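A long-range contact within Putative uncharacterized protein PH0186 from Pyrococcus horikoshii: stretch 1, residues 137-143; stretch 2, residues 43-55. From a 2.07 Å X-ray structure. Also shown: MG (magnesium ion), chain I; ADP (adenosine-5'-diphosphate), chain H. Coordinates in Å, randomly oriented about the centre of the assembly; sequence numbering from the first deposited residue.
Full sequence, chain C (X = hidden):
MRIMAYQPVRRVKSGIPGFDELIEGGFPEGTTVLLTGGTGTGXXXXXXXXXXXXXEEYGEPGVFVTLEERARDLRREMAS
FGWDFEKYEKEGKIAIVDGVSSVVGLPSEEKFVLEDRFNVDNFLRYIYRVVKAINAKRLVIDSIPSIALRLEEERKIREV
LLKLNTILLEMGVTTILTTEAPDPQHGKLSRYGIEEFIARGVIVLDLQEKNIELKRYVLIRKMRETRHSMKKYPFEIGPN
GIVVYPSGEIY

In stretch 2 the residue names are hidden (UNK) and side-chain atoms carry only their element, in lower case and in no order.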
ATOM      1  N   LYS C 137     -26.089 -32.152  11.007  1.00 27.98           N
ATOM      2  CA  LYS C 137     -26.664 -30.856  11.241  1.00 28.82           C
ATOM      3  C   LYS C 137     -25.545 -29.763  11.353  1.00 27.61           C
ATOM      4  O   LYS C 137     -25.868 -28.587  11.386  1.00 28.13           O
ATOM      5  CB  LYS C 137     -27.589 -30.889  12.471  1.00 28.96           C
ATOM      6  CG  LYS C 137     -28.929 -31.638  12.260  1.00 33.97           C
ATOM      7  CD  LYS C 137     -29.438 -32.198  13.568  1.00 38.89           C
ATOM      8  CE  LYS C 137     -30.977 -32.442  13.627  1.00 42.46           C
ATOM      9  NZ  LYS C 137     -31.487 -32.137  15.032  1.00 43.19           N
ATOM     10  N   ARG C 138     -24.271 -30.158  11.406  1.00 27.22           N
ATOM     11  CA  ARG C 138     -23.163 -29.240  11.641  1.00 27.01           C
ATOM     12  C   ARG C 138     -22.074 -29.482  10.605  1.00 26.81           C
ATOM     13  O   ARG C 138     -21.836 -30.618  10.199  1.00 27.86           O
ATOM     14  CB  ARG C 138     -22.627 -29.455  13.033  1.00 27.17           C
ATOM     15  CG  ARG C 138     -23.462 -28.865  14.130  1.00 29.16           C
ATOM     16  CD  ARG C 138     -22.847 -28.982  15.508  1.00 30.53           C
ATOM     17  NE  ARG C 138     -23.914 -28.840  16.495  1.00 27.27           N
ATOM     18  CZ  ARG C 138     -23.842 -28.175  17.632  1.00 28.80           C
ATOM     19  NH1 ARG C 138     -22.735 -27.594  18.028  1.00 29.06           N
ATOM     20  NH2 ARG C 138     -24.913 -28.104  18.423  1.00 28.15           N
ATOM     21  N   LEU C 139     -21.425 -28.425  10.151  1.00 26.13           N
ATOM     22  CA  LEU C 139     -20.402 -28.526   9.099  1.00 25.50           C
ATOM     23  C   LEU C 139     -19.274 -27.516   9.370  1.00 24.52           C
ATOM     24  O   LEU C 139     -19.550 -26.406   9.768  1.00 24.24           O
ATOM     25  CB  LEU C 139     -21.032 -28.281   7.721  1.00 24.79           C
ATOM     26  CG  LEU C 139     -20.052 -28.220   6.530  1.00 26.10           C
ATOM     27  CD1 LEU C 139     -19.250 -29.496   6.335  1.00 27.77           C
ATOM     28  CD2 LEU C 139     -20.841 -27.856   5.246  1.00 24.96           C
ATOM     29  N   VAL C 140     -18.038 -27.902   9.154  1.00 24.03           N
ATOM     30  CA  VAL C 140     -16.878 -26.998   9.262  1.00 24.80           C
ATOM     31  C   VAL C 140     -16.049 -27.165   7.997  1.00 25.19           C
ATOM     32  O   VAL C 140     -15.866 -28.282   7.548  1.00 26.17           O
ATOM     33  CB  VAL C 140     -16.008 -27.354  10.476  1.00 25.06           C
ATOM     34  CG1 VAL C 140     -14.628 -26.737  10.382  1.00 24.95           C
ATOM     35  CG2 VAL C 140     -16.684 -26.913  11.754  1.00 26.51           C
ATOM     36  N   ILE C 141     -15.597 -26.059   7.416  1.00 25.05           N
ATOM     37  CA  ILE C 141     -14.591 -26.063   6.375  1.00 25.53           C
ATOM     38  C   ILE C 141     -13.450 -25.227   6.908  1.00 25.23           C
ATOM     39  O   ILE C 141     -13.537 -24.008   7.029  1.00 23.84           O
ATOM     40  CB  ILE C 141     -15.150 -25.523   5.038  1.00 26.06           C
ATOM     41  CG1 ILE C 141     -16.416 -26.362   4.629  1.00 25.99           C
ATOM     42  CG2 ILE C 141     -14.052 -25.507   3.960  1.00 28.04           C
ATOM     43  CD1 ILE C 141     -16.967 -26.085   3.243  1.00 28.10           C
ATOM     44  N   ASP C 142     -12.409 -25.932   7.305  1.00 24.14           N
ATOM     45  CA  ASP C 142     -11.169 -25.360   7.765  1.00 24.76           C
ATOM     46  C   ASP C 142     -10.156 -25.669   6.688  1.00 23.58           C
ATOM     47  O   ASP C 142      -9.658 -26.737   6.669  1.00 22.68           O
ATOM     48  CB  ASP C 142     -10.792 -26.038   9.073  1.00 24.98           C
ATOM     49  CG  ASP C 142      -9.713 -25.313   9.821  1.00 27.01           C
ATOM     50  OD1 ASP C 142      -9.093 -25.976  10.704  1.00 24.45           O
ATOM     51  OD2 ASP C 142      -9.475 -24.076   9.637  1.00 26.73           O
ATOM     52  N   SER C 143      -9.833 -24.755   5.777  1.00 23.40           N
ATOM     53  CA  SER C 143     -10.147 -23.356   5.832  1.00 22.20           C
ATOM     54  C   SER C 143     -10.281 -22.907   4.399  1.00 22.83           C
ATOM     55  O   SER C 143      -9.885 -23.621   3.456  1.00 22.38           O
ATOM     56  CB  SER C 143      -8.962 -22.623   6.463  1.00 21.52           C
ATOM     57  OG  SER C 143      -7.862 -22.601   5.536  1.00 21.90           O
ATOM     58  N   UNK C  43      -8.818 -20.742  15.769  1.00 20.84           N
ATOM     59  CA  UNK C  43      -9.859 -21.049  14.774  1.00 21.66           C
ATOM     60  C   UNK C  43     -10.184 -22.523  14.658  1.00 23.32           C
ATOM     61  O   UNK C  43     -11.345 -22.934  14.731  1.00 23.69           O
ATOM     62  c   UNK C  43      -7.728 -18.985  11.338  1.00 19.97           C
ATOM     63  c   UNK C  43      -9.119 -18.650  11.892  1.00 21.20           C
ATOM     64  c   UNK C  43      -9.456 -20.559  13.391  1.00 22.09           C
ATOM     65  n   UNK C  43      -6.567 -18.677  12.137  1.00 20.80           N
ATOM     66  c   UNK C  43      -9.335 -19.044  13.269  1.00 21.75           C
ATOM     67  N   UNK C  44      -9.159 -23.315  14.363  1.00 24.15           N
ATOM     68  CA  UNK C  44      -9.298 -24.754  14.271  1.00 23.29           C
ATOM     69  C   UNK C  44      -9.931 -25.413  15.500  1.00 22.44           C
ATOM     70  O   UNK C  44     -10.832 -26.236  15.373  1.00 22.69           O
ATOM     71  o   UNK C  44      -7.695 -25.031  12.568  1.00 23.12           O
ATOM     72  c   UNK C  44      -7.948 -25.334  13.922  1.00 23.47           C
ATOM     73  c   UNK C  44      -7.921 -26.881  13.933  1.00 23.83           C
ATOM     74  N   UNK C  45      -9.473 -25.012  16.661  1.00 22.51           N
ATOM     75  CA  UNK C  45      -9.921 -25.462  17.949  1.00 23.38           C
ATOM     76  C   UNK C  45     -11.402 -25.203  18.203  1.00 24.32           C
ATOM     77  O   UNK C  45     -12.155 -26.099  18.560  1.00 25.28           O
ATOM     78  c   UNK C  45      -9.037 -24.790  19.023  1.00 23.61           C
ATOM     79  o   UNK C  45      -7.715 -25.318  18.860  1.00 24.88           O
ATOM     80  c   UNK C  45      -9.410 -25.221  20.424  1.00 24.79           C
ATOM     81  N   UNK C  46     -11.793 -23.962  18.009  1.00 24.80           N
ATOM     82  CA  UNK C  46     -13.166 -23.484  18.118  1.00 23.43           C
ATOM     83  C   UNK C  46     -14.089 -24.262  17.129  1.00 23.15           C
ATOM     84  O   UNK C  46     -15.123 -24.777  17.528  1.00 22.16           O
ATOM     85  c   UNK C  46     -15.665 -19.723  19.217  1.00 28.75           C
ATOM     86  c   UNK C  46     -13.120 -22.017  17.785  1.00 23.36           C
ATOM     87  c   UNK C  46     -14.377 -21.297  18.002  1.00 25.28           C
ATOM     88  c   UNK C  46     -16.673 -20.846  17.360  1.00 28.21           C
ATOM     89  c   UNK C  46     -16.777 -19.946  18.361  1.00 27.47           C
ATOM     90  c   UNK C  46     -15.470 -21.527  17.168  1.00 26.63           C
ATOM     91  c   UNK C  46     -14.485 -20.397  19.021  1.00 25.58           C
ATOM     92  N   UNK C  47     -13.671 -24.417  15.872  1.00 22.57           N
ATOM     93  CA  UNK C  47     -14.412 -25.227  14.874  1.00 21.97           C
ATOM     94  C   UNK C  47     -14.524 -26.720  15.226  1.00 22.70           C
ATOM     95  O   UNK C  47     -15.596 -27.341  15.013  1.00 22.57           O
ATOM     96  c   UNK C  47     -13.811 -25.093  13.536  1.00 21.89           C
ATOM     97  N   UNK C  48     -13.478 -27.269  15.834  1.00 22.74           N
ATOM     98  CA  UNK C  48     -13.469 -28.660  16.208  1.00 23.02           C
ATOM     99  C   UNK C  48     -14.390 -28.869  17.404  1.00 23.86           C
ATOM    100  O   UNK C  48     -15.109 -29.869  17.455  1.00 23.41           O
ATOM    101  c   UNK C  48     -12.110 -29.122  16.502  1.00 22.33           C
ATOM    102  N   UNK C  49     -14.350 -27.932  18.346  1.00 24.33           N
ATOM    103  CA  UNK C  49     -15.171 -27.990  19.526  1.00 26.38           C
ATOM    104  C   UNK C  49     -16.654 -27.990  19.151  1.00 27.64           C
ATOM    105  O   UNK C  49     -17.464 -28.756  19.713  1.00 26.14           O
ATOM    106  c   UNK C  49     -15.166 -27.034  21.925  1.00 26.90           C
ATOM    107  o   UNK C  49     -13.317 -25.657  22.513  1.00 32.42           O
ATOM    108  c   UNK C  49     -14.842 -26.810  20.454  1.00 27.67           C
ATOM    109  c   UNK C  49     -14.436 -26.042  22.827  1.00 28.38           C
ATOM    110  n   UNK C  49     -15.084 -25.592  23.912  1.00 24.58           N
ATOM    111  N   UNK C  50     -17.000 -27.155  18.172  1.00 27.10           N
ATOM    112  CA  UNK C  50     -18.356 -27.051  17.659  1.00 27.32           C
ATOM    113  C   UNK C  50     -18.817 -28.407  17.147  1.00 28.03           C
ATOM    114  O   UNK C  50     -19.946 -28.792  17.419  1.00 28.17           O
ATOM    115  c   UNK C  50     -21.982 -25.563  14.145  1.00 25.10           C
ATOM    116  c   UNK C  50     -19.699 -25.922  15.723  1.00 26.01           C
ATOM    117  c   UNK C  50     -18.412 -25.977  16.552  1.00 25.96           C
ATOM    118  c   UNK C  50     -20.882 -25.414  16.252  1.00 28.65           C
ATOM    119  c   UNK C  50     -19.678 -26.179  14.388  1.00 25.76           C
ATOM    120  c   UNK C  50     -22.011 -25.273  15.481  1.00 25.65           C
ATOM    121  c   UNK C  50     -20.839 -26.021  13.590  1.00 25.93           C
ATOM    122  N   UNK C  51     -18.001 -29.086  16.342  1.00 27.40           N
ATOM    123  CA  UNK C  51     -18.398 -30.367  15.769  1.00 27.43           C
ATOM    124  C   UNK C  51     -18.400 -31.447  16.844  1.00 28.35           C
ATOM    125  O   UNK C  51     -19.365 -32.201  16.980  1.00 28.10           O
ATOM    126  c   UNK C  51     -17.524 -29.874  13.444  1.00 26.44           C
ATOM    127  c   UNK C  51     -18.869 -29.744  12.808  1.00 28.64           C
ATOM    128  c   UNK C  51     -17.463 -30.819  14.641  1.00 27.59           C
ATOM    129  c   UNK C  51     -17.830 -32.230  14.139  1.00 26.77           C
ATOM    130  N   UNK C  52     -17.325 -31.486  17.625  1.00 28.62           N
ATOM    131  CA  UNK C  52     -17.161 -32.515  18.628  1.00 29.44           C
ATOM    132  C   UNK C  52     -18.201 -32.427  19.735  1.00 31.12           C
ATOM    133  O   UNK C  52     -18.766 -33.449  20.121  1.00 30.86           O
ATOM    134  c   UNK C  52     -15.812 -32.461  19.273  1.00 29.24           C
ATOM    135  c   UNK C  52     -15.184 -35.976  20.615  1.00 30.86           C
ATOM    136  c   UNK C  52     -15.234 -35.799  21.988  1.00 30.01           C
ATOM    137  c   UNK C  52     -15.598 -33.608  20.224  1.00 28.19           C
ATOM    138  c   UNK C  52     -15.652 -33.433  21.603  1.00 27.46           C
ATOM    139  c   UNK C  52     -15.468 -34.542  22.499  1.00 30.13           C
ATOM    140  c   UNK C  52     -15.355 -34.868  19.737  1.00 30.33           C
ATOM    141  o   UNK C  52     -15.040 -36.926  22.802  1.00 27.70           O
ATOM    142  N   UNK C  53     -18.410 -31.228  20.260  1.00 30.99           N
ATOM    143  CA  UNK C  53     -19.432 -31.017  21.264  1.00 32.83           C
ATOM    144  C   UNK C  53     -20.840 -31.150  20.664  1.00 33.13           C
ATOM    145  O   UNK C  53     -21.761 -31.621  21.318  1.00 31.39           O
ATOM    146  c   UNK C  53     -18.106 -29.545  22.852  1.00 34.91           C
ATOM    147  c   UNK C  53     -19.301 -29.663  21.954  1.00 32.03           C
ATOM    148  c   UNK C  53     -17.236 -30.330  25.117  1.00 39.13           C
ATOM    149  n   UNK C  53     -17.062 -31.547  25.950  1.00 42.76           N
ATOM    150  c   UNK C  53     -18.100 -30.644  23.920  1.00 37.97           C
ATOM    151  N   UNK C  54     -21.011 -30.707  19.438  1.00 33.28           N
ATOM    152  CA  UNK C  54     -22.250 -30.979  18.771  1.00 35.11           C
ATOM    153  C   UNK C  54     -22.614 -32.464  18.908  1.00 36.76           C
ATOM    154  O   UNK C  54     -23.705 -32.781  19.340  1.00 37.76           O
ATOM    155  N   UNK C  55     -21.690 -33.348  18.556  1.00 37.92           N
ATOM    156  CA  UNK C  55     -21.913 -34.782  18.584  1.00 39.23           C
ATOM    157  C   UNK C  55     -22.018 -35.390  19.999  1.00 40.82           C
ATOM    158  O   UNK C  55     -22.912 -36.211  20.257  1.00 41.67           O
ATOM    159  c   UNK C  55     -20.808 -35.500  17.791  1.00 38.18           C
TER
HETATM  160 MG    MG I1904      -5.967 -23.743  12.009  1.00 21.32          MG
HETATM  161  PB  ADP H1903      -5.495 -21.355  14.332  1.00 22.93           P
HETATM  162  O1B ADP H1903      -6.222 -20.094  14.522  1.00 17.61           O
HETATM  163  O2B ADP H1903      -4.126 -21.155  13.670  1.00 24.95           O
HETATM  164  O3B ADP H1903      -6.324 -22.434  13.547  1.00 24.59           O
HETATM  165  PA  ADP H1903      -5.441 -23.241  16.572  1.00 22.83           P
HETATM  166  O1A ADP H1903      -6.920 -23.598  16.843  1.00 22.83           O
HETATM  167  O2A ADP H1903      -4.699 -24.308  15.802  1.00 18.54           O
HETATM  168  O3A ADP H1903      -5.264 -21.777  15.887  1.00 22.07           O
HETATM  169  O5' ADP H1903      -4.835 -22.934  18.008  1.00 31.02           O
HETATM  170  C5' ADP H1903      -3.777 -23.658  18.548  1.00 33.99           C
HETATM  171  C4' ADP H1903      -3.362 -23.096  19.886  1.00 32.14           C
HETATM  172  O4' ADP H1903      -4.087 -23.578  20.994  1.00 34.60           O
HETATM  173  C3' ADP H1903      -1.899 -23.400  20.136  1.00 30.11           C
HETATM  174  O3' ADP H1903      -1.133 -22.476  19.361  1.00 29.64           O
HETATM  175  C2' ADP H1903      -1.816 -23.310  21.647  1.00 29.43           C
HETATM  176  O2' ADP H1903      -1.625 -22.010  22.083  1.00 25.71           O
HETATM  177  C1' ADP H1903      -3.210 -23.746  22.114  1.00 33.66           C
HETATM  178  N9  ADP H1903      -3.286 -25.171  22.471  1.00 35.55           N
HETATM  179  C8  ADP H1903      -3.176 -26.254  21.606  1.00 36.37           C
HETATM  180  N7  ADP H1903      -3.340 -27.394  22.310  1.00 37.51           N
HETATM  181  C5  ADP H1903      -3.500 -27.051  23.619  1.00 39.35           C
HETATM  182  C6  ADP H1903      -3.705 -27.800  24.775  1.00 42.15           C
HETATM  183  N6  ADP H1903      -4.040 -29.096  24.706  1.00 44.27           N
HETATM  184  N1  ADP H1903      -3.878 -27.128  25.987  1.00 45.40           N
HETATM  185  C2  ADP H1903      -3.845 -25.743  26.044  1.00 43.37           C
HETATM  186  N3  ADP H1903      -3.650 -24.993  24.879  1.00 39.48           N
HETATM  187  C4  ADP H1903      -3.482 -25.649  23.713  1.00 38.00           C
HETATM  188  O   HOH W   1      -7.331 -22.833  10.719  1.00 16.85           O
HETATM  189  O   HOH W   2      -4.822 -24.888  13.341  1.00 24.25           O
HETATM  190  O   HOH W   3      -4.645 -22.312  11.261  1.00 17.94           O
HETATM  191  O   HOH W   4      -5.423 -25.090  10.591  1.00 22.70           O

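Stretch 2 is one helix, and each position can be assigned from its atom count and its topology; the neighbours show each residue's role.

Position 43 has four carbons in a row ending in a nitrogen. That nitrogen lies 2.8 Å from ADP O1B, and the backbone N of 43 is 3.0 Å from the same oxygen; an unbranched, amine-tipped chain is lysine, K43, whose NZ and N both donate to the phosphate.

Position 44 has one carbon carrying an oxygen and a carbon. The oxygen is 2.5 Å from D142 OD1 and 2.2 Å from the magnesium ion. One carbon carrying both an oxygen and a carbon is threonine, T44; the hydrogen bond and the metal ligation show what its hydroxyl does, but would suit a serine equally.

Position 45 repeats that branched pattern, but its CA-to-CB bond points away from stretch 1 and its oxygen lies 2.8 Å from ADP O1A, to which it donates. It is T45.

At 46, one carbon leads to a ring of six carbons without a heteroatom, remote from stretch 1: phenylalanine, F46.

Position 47 has a single carbon, CB, directed toward the strand and 3.6 Å from V140 CG1, while its backbone O is 3.5 Å from V140 CG2. It is alanine, A47. Position 48 also has one carbon, pointing sideways without contact: A48.

Position 49 has three carbons, the third carrying one oxygen and one nitrogen. This terminal amide, out of reach of the strand, is glutamine, Q49.

Position 50 again has one carbon and an all-carbon six-membered ring. R138 CD sits 3.9 Å from the ring centroid, 15° off the normal, so it packs over a face, whereas V140 CG2 lies near the ring plane at the edge. This is phenylalanine, F50; its CD2 is 4.1 Å from V140 CG2.

Position 51 has four carbons, forked at the first, with one arm two carbons long: isoleucine, I51. Its CG1 is 3.5 Å from V140 CG2 and its CD1 3.8 Å from R138 CB.

Position 52 has a six-carbon ring bearing an oxygen, with CA-to-CB pointing away: tyrosine, Y52. Position 53 has four carbons in a row ending in nitrogen, and the end of this chain leads away from the strand: lysine, K53.

Position 54 has no side-chain atoms. An ideal CB would lie 2.5 Å from R138 CD, a clash, and its CA is 3.4 Å from R138 CZ, over one guanidinium face. It is glycine, G54. Position 55 has one carbon, sideways and without contact: alanine, A55.

The strand and helix run nearly antiparallel, at 158°, with axes 8.5 Å apart at closest approach. R138, V140 and D142, alternate strand residues, point toward the helix and register with I51, A47 and T44. R138 NH1 donates to F50 O at 3.1 Å, V140 fills the apolar middle, and T44 OG1 donates to D142 OD1 at 2.5 Å. Water 1, a magnesium ligand, donates to D142 OD2 at 2.7 Å, extending this polar end to the metal site.

Stretch 2, residues 43-55: KTTFAAQFIYKGA
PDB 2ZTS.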